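Local atomic coordinates of methyltransferase (Thermus thermophilus, PDB entry 3TMA), a protein that methylates the N2 atom of the guanosine at position 6 of tRNA(Phe), using S-adenosyl-L-methionine as the methyl donor. Residues T26-L34 against H335-G343. Numbering follows the deposited sequence.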
ATOM      1  N   THR A  26      -2.779   5.212   0.053  1.00 27.11           N
ATOM      2  CA  THR A  26      -1.880   4.151  -0.419  1.00 27.88           C
ATOM      3  C   THR A  26      -0.479   4.802  -0.505  1.00 28.42           C
ATOM      4  O   THR A  26      -0.329   5.975  -0.155  1.00 28.24           O
ATOM      5  CB  THR A  26      -2.380   3.611  -1.800  1.00 29.92           C
ATOM      6  OG1 THR A  26      -1.611   2.470  -2.205  1.00 30.71           O
ATOM      7  CG2 THR A  26      -2.337   4.718  -2.925  1.00 25.26           C
ATOM      8  N   HIS A  27       0.532   4.107  -1.021  1.00 29.22           N
ATOM      9  CA  HIS A  27       1.812   4.810  -1.319  1.00 30.19           C
ATOM     10  C   HIS A  27       1.624   5.828  -2.447  1.00 29.02           C
ATOM     11  O   HIS A  27       1.075   5.501  -3.476  1.00 28.48           O
ATOM     12  CB  HIS A  27       2.912   3.808  -1.702  1.00 33.71           C
ATOM     13  CG  HIS A  27       3.145   2.755  -0.665  1.00 38.32           C
ATOM     14  ND1 HIS A  27       4.124   2.859   0.295  1.00 44.34           N
ATOM     15  CD2 HIS A  27       2.529   1.567  -0.445  1.00 43.49           C
ATOM     16  CE1 HIS A  27       4.100   1.784   1.070  1.00 47.44           C
ATOM     17  NE2 HIS A  27       3.151   0.974   0.630  1.00 41.27           N
ATOM     18  N   PRO A  28       2.145   7.054  -2.283  1.00 29.48           N
ATOM     19  CA  PRO A  28       2.180   7.942  -3.456  1.00 30.00           C
ATOM     20  C   PRO A  28       2.775   7.234  -4.665  1.00 31.98           C
ATOM     21  O   PRO A  28       3.799   6.530  -4.532  1.00 30.41           O
ATOM     22  CB  PRO A  28       3.111   9.095  -2.999  1.00 32.32           C
ATOM     23  CG  PRO A  28       2.742   9.205  -1.453  1.00 27.90           C
ATOM     24  CD  PRO A  28       2.635   7.710  -1.050  1.00 30.76           C
ATOM     25  N   GLY A  29       2.124   7.401  -5.823  1.00 31.08           N
ATOM     26  CA  GLY A  29       2.525   6.670  -7.040  1.00 31.37           C
ATOM     27  C   GLY A  29       1.647   5.468  -7.387  1.00 30.85           C
ATOM     28  O   GLY A  29       1.748   4.902  -8.488  1.00 33.17           O
ATOM     29  N   LEU A  30       0.837   5.026  -6.435  1.00 27.97           N
ATOM     30  CA  LEU A  30      -0.051   3.867  -6.668  1.00 28.97           C
ATOM     31  C   LEU A  30      -1.541   4.283  -6.763  1.00 29.04           C
ATOM     32  O   LEU A  30      -2.416   3.425  -6.710  1.00 27.62           O
ATOM     33  CB  LEU A  30       0.108   2.851  -5.520  1.00 27.51           C
ATOM     34  CG  LEU A  30       1.493   2.225  -5.234  1.00 32.95           C
ATOM     35  CD1 LEU A  30       1.385   1.158  -4.090  1.00 32.07           C
ATOM     36  CD2 LEU A  30       2.080   1.568  -6.500  1.00 27.28           C
ATOM     37  N   GLU A  31      -1.840   5.582  -6.884  1.00 27.56           N
ATOM     38  CA  GLU A  31      -3.264   6.050  -6.910  1.00 26.72           C
ATOM     39  C   GLU A  31      -4.083   5.405  -8.012  1.00 27.55           C
ATOM     40  O   GLU A  31      -5.246   5.052  -7.784  1.00 26.68           O
ATOM     41  CB  GLU A  31      -3.340   7.574  -7.104  1.00 28.56           C
ATOM     42  CG  GLU A  31      -2.607   8.360  -6.039  1.00 32.49           C
ATOM     43  CD  GLU A  31      -1.085   8.503  -6.349  1.00 34.58           C
ATOM     44  OE1 GLU A  31      -0.617   8.049  -7.423  1.00 34.95           O
ATOM     45  OE2 GLU A  31      -0.369   9.057  -5.502  1.00 34.37           O
ATOM     46  N   ASP A  32      -3.511   5.321  -9.224  1.00 27.98           N
ATOM     47  CA  ASP A  32      -4.230   4.750 -10.347  1.00 29.57           C
ATOM     48  C   ASP A  32      -4.655   3.302 -10.104  1.00 30.67           C
ATOM     49  O   ASP A  32      -5.773   2.923 -10.451  1.00 31.97           O
ATOM     50  CB  ASP A  32      -3.478   4.880 -11.672  1.00 34.07           C
ATOM     51  CG  ASP A  32      -2.060   4.306 -11.625  1.00 40.43           C
ATOM     52  OD1 ASP A  32      -1.569   3.842 -10.543  1.00 42.76           O
ATOM     53  OD2 ASP A  32      -1.417   4.355 -12.693  1.00 46.13           O
ATOM     54  N   LEU A  33      -3.855   2.501  -9.467  1.00 28.94           N
ATOM     55  CA  LEU A  33      -4.185   1.112  -9.102  1.00 28.86           C
ATOM     56  C   LEU A  33      -5.239   1.061  -7.968  1.00 27.58           C
ATOM     57  O   LEU A  33      -6.118   0.219  -7.974  1.00 26.95           O
ATOM     58  CB  LEU A  33      -2.921   0.352  -8.664  1.00 27.77           C
ATOM     59  CG  LEU A  33      -1.805   0.099  -9.687  1.00 33.70           C
ATOM     60  CD1 LEU A  33      -1.367   1.428 -10.342  1.00 34.13           C
ATOM     61  CD2 LEU A  33      -0.618  -0.530  -8.976  1.00 38.06           C
ATOM     62  N   LEU A  34      -5.058   1.903  -7.016  1.00 25.63           N
ATOM     63  CA  LEU A  34      -6.058   1.961  -5.956  1.00 25.16           C
ATOM     64  C   LEU A  34      -7.404   2.374  -6.527  1.00 25.65           C
ATOM     65  O   LEU A  34      -8.460   1.842  -6.135  1.00 27.02           O
ATOM     66  CB  LEU A  34      -5.611   2.977  -4.892  1.00 23.40           C
ATOM     67  CG  LEU A  34      -6.656   3.174  -3.786  1.00 25.08           C
ATOM     68  CD1 LEU A  34      -6.954   1.866  -3.055  1.00 28.78           C
ATOM     69  CD2 LEU A  34      -6.165   4.234  -2.803  1.00 25.98           C
ATOM     70  N   HIS A 335       7.172  -0.411 -18.814  1.00 32.52           N
ATOM     71  CA  HIS A 335       6.637   0.653 -17.934  1.00 34.13           C
ATOM     72  C   HIS A 335       7.666   0.974 -16.867  1.00 31.11           C
ATOM     73  O   HIS A 335       8.348   0.085 -16.356  1.00 28.45           O
ATOM     74  CB  HIS A 335       5.329   0.201 -17.184  1.00 33.87           C
ATOM     75  CG  HIS A 335       4.237  -0.278 -18.096  1.00 41.95           C
ATOM     76  ND1 HIS A 335       3.484   0.576 -18.882  1.00 46.51           N
ATOM     77  CD2 HIS A 335       3.794  -1.532 -18.376  1.00 45.32           C
ATOM     78  CE1 HIS A 335       2.621  -0.129 -19.599  1.00 48.43           C
ATOM     79  NE2 HIS A 335       2.789  -1.410 -19.314  1.00 48.60           N
ATOM     80  N   ALA A 336       7.645   2.212 -16.405  1.00 29.73           N
ATOM     81  CA  ALA A 336       8.435   2.592 -15.262  1.00 29.38           C
ATOM     82  C   ALA A 336       7.599   3.630 -14.524  1.00 31.47           C
ATOM     83  O   ALA A 336       6.904   4.449 -15.166  1.00 31.39           O
ATOM     84  CB  ALA A 336       9.788   3.220 -15.718  1.00 32.05           C
ATOM     85  N   ARG A 337       7.594   3.557 -13.196  1.00 27.60           N
ATOM     86  CA  ARG A 337       6.961   4.616 -12.427  1.00 29.60           C
ATOM     87  C   ARG A 337       7.706   4.822 -11.123  1.00 28.49           C
ATOM     88  O   ARG A 337       8.447   3.935 -10.655  1.00 28.71           O
ATOM     89  CB  ARG A 337       5.503   4.237 -12.131  1.00 29.81           C
ATOM     90  CG  ARG A 337       5.363   3.027 -11.204  1.00 31.92           C
ATOM     91  CD  ARG A 337       3.876   2.839 -10.743  1.00 36.83           C
ATOM     92  NE  ARG A 337       2.983   2.625 -11.887  1.00 31.70           N
ATOM     93  CZ  ARG A 337       1.678   2.945 -11.890  1.00 41.76           C
ATOM     94  NH1 ARG A 337       0.934   2.765 -12.984  1.00 34.27           N
ATOM     95  NH2 ARG A 337       1.113   3.450 -10.800  1.00 36.65           N
ATOM     96  N   VAL A 338       7.451   5.959 -10.494  1.00 27.64           N
ATOM     97  CA  VAL A 338       8.067   6.275  -9.233  1.00 29.21           C
ATOM     98  C   VAL A 338       7.048   5.962  -8.115  1.00 31.16           C
ATOM     99  O   VAL A 338       5.851   6.274  -8.252  1.00 30.90           O
ATOM    100  CB  VAL A 338       8.458   7.751  -9.183  1.00 31.52           C
ATOM    101  CG1 VAL A 338       9.031   8.069  -7.820  1.00 31.48           C
ATOM    102  CG2 VAL A 338       9.506   8.015 -10.302  1.00 33.69           C
ATOM    103  N   VAL A 339       7.495   5.367  -7.011  1.00 29.96           N
ATOM    104  CA  VAL A 339       6.537   5.059  -5.896  1.00 33.06           C
ATOM    105  C   VAL A 339       7.223   5.431  -4.583  1.00 36.23           C
ATOM    106  O   VAL A 339       8.457   5.270  -4.472  1.00 35.70           O
ATOM    107  CB  VAL A 339       6.162   3.558  -5.882  1.00 32.31           C
ATOM    108  CG1 VAL A 339       5.272   3.205  -4.632  1.00 39.58           C
ATOM    109  CG2 VAL A 339       5.367   3.204  -7.161  1.00 30.80           C
ATOM    110  N   GLU A 340       6.470   5.953  -3.614  1.00 38.45           N
ATOM    111  CA  GLU A 340       7.076   6.306  -2.334  1.00 42.24           C
ATOM    112  C   GLU A 340       7.018   5.122  -1.405  1.00 46.39           C
ATOM    113  O   GLU A 340       5.928   4.596  -1.157  1.00 50.42           O
ATOM    114  CB  GLU A 340       6.406   7.514  -1.650  1.00 44.23           C
ATOM    115  CG  GLU A 340       7.000   7.801  -0.201  1.00 50.50           C
ATOM    116  CD  GLU A 340       6.345   6.952   0.958  1.00 66.83           C
ATOM    117  OE1 GLU A 340       5.398   6.160   0.706  1.00 74.61           O
ATOM    118  OE2 GLU A 340       6.764   7.075   2.136  1.00 68.36           O
ATOM    119  N   GLN A 341       8.161   4.762  -0.829  1.00 45.40           N
ATOM    120  CA  GLN A 341       8.243   3.662   0.131  1.00 48.96           C
ATOM    121  C   GLN A 341       9.214   3.998   1.278  1.00 49.54           C
ATOM    122  O   GLN A 341      10.402   4.280   1.047  1.00 49.39           O
ATOM    123  CB  GLN A 341       8.703   2.376  -0.564  1.00 47.33           C
ATOM    124  CG  GLN A 341       9.105   1.263   0.424  1.00 55.27           C
ATOM    125  CD  GLN A 341       9.813   0.080  -0.231  1.00 61.64           C
ATOM    126  OE1 GLN A 341      10.515   0.205  -1.250  1.00 64.97           O
ATOM    127  NE2 GLN A 341       9.632  -1.080   0.355  1.00 67.96           N
ATOM    128  N   GLY A 342       8.693   4.007   2.494  1.00 51.37           N
ATOM    129  CA  GLY A 342       9.478   4.312   3.690  1.00 53.96           C
ATOM    130  C   GLY A 342      10.197   5.658   3.631  1.00 52.23           C
ATOM    131  O   GLY A 342      11.338   5.747   4.031  1.00 52.30           O
ATOM    132  N   GLY A 343       9.550   6.684   3.085  1.00 48.91           N
ATOM    133  CA  GLY A 343      10.181   7.999   2.965  1.00 48.90           C
ATOM    134  C   GLY A 343      11.120   8.229   1.760  1.00 44.28           C
ATOM    135  O   GLY A 343      11.594   9.338   1.577  1.00 45.18           O
TER
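Arg337 reaches end-on for the carboxylate of Asp32 in a salt bridge, one nitrogen to each oxygen. Arg337 NH2 meets the syn lone pair of Asp32 OD1 at 2.7 Å, in the guanidinium plane, while Arg337 NH1 bonds Asp32 OD2 on its syn side. Arg337 NH2 also donates to Gly29 O (2.8 Å); with the NH1 bond, three contacts should restrict turning of the guanidinium. A bend at chi3 (60°) brings the head there, beside Leu33 CD1. The backbones come closest where Gly29 CA and Val339 CA are 4.5 Å apart, and Gly29 CA makes a CA-H...O contact with Val338 O at 3.6 Å. Gly29 is left-handed (phi 102°) as third residue of the type II turn His27-Leu30, its lack of a side chain avoiding the Pro28 carbonyl. Glu340 N gives Pro28 O a nearly straight bond (2.9 Å, 164°). Inward, buried Leu30 CD2 packs crosswise on Val339 CG2 at 3.7 Å, and buried His27 adds a weak bond from ND1 to Glu340 O, its NE2 being held by Thr188. Pro28 and Glu340, side by side, are partly exposed; looser still is exposed Val338, whose CG1 stays 6.4 Å from Pro28 O. Gln341 lies about 5 Å, side chain to side chain, from Asn279, which probably binds S-adenosyl-L-methionine. The contact joins the THUMP-containing N-terminal part to the methyltransferase domain: helix 31-41, Leu30 at its N-cap, begins beside the chain leaving outermost strand 331-338, strand 347-353 flanks Arg337, and helix 189-198 covers His27 and Leu30.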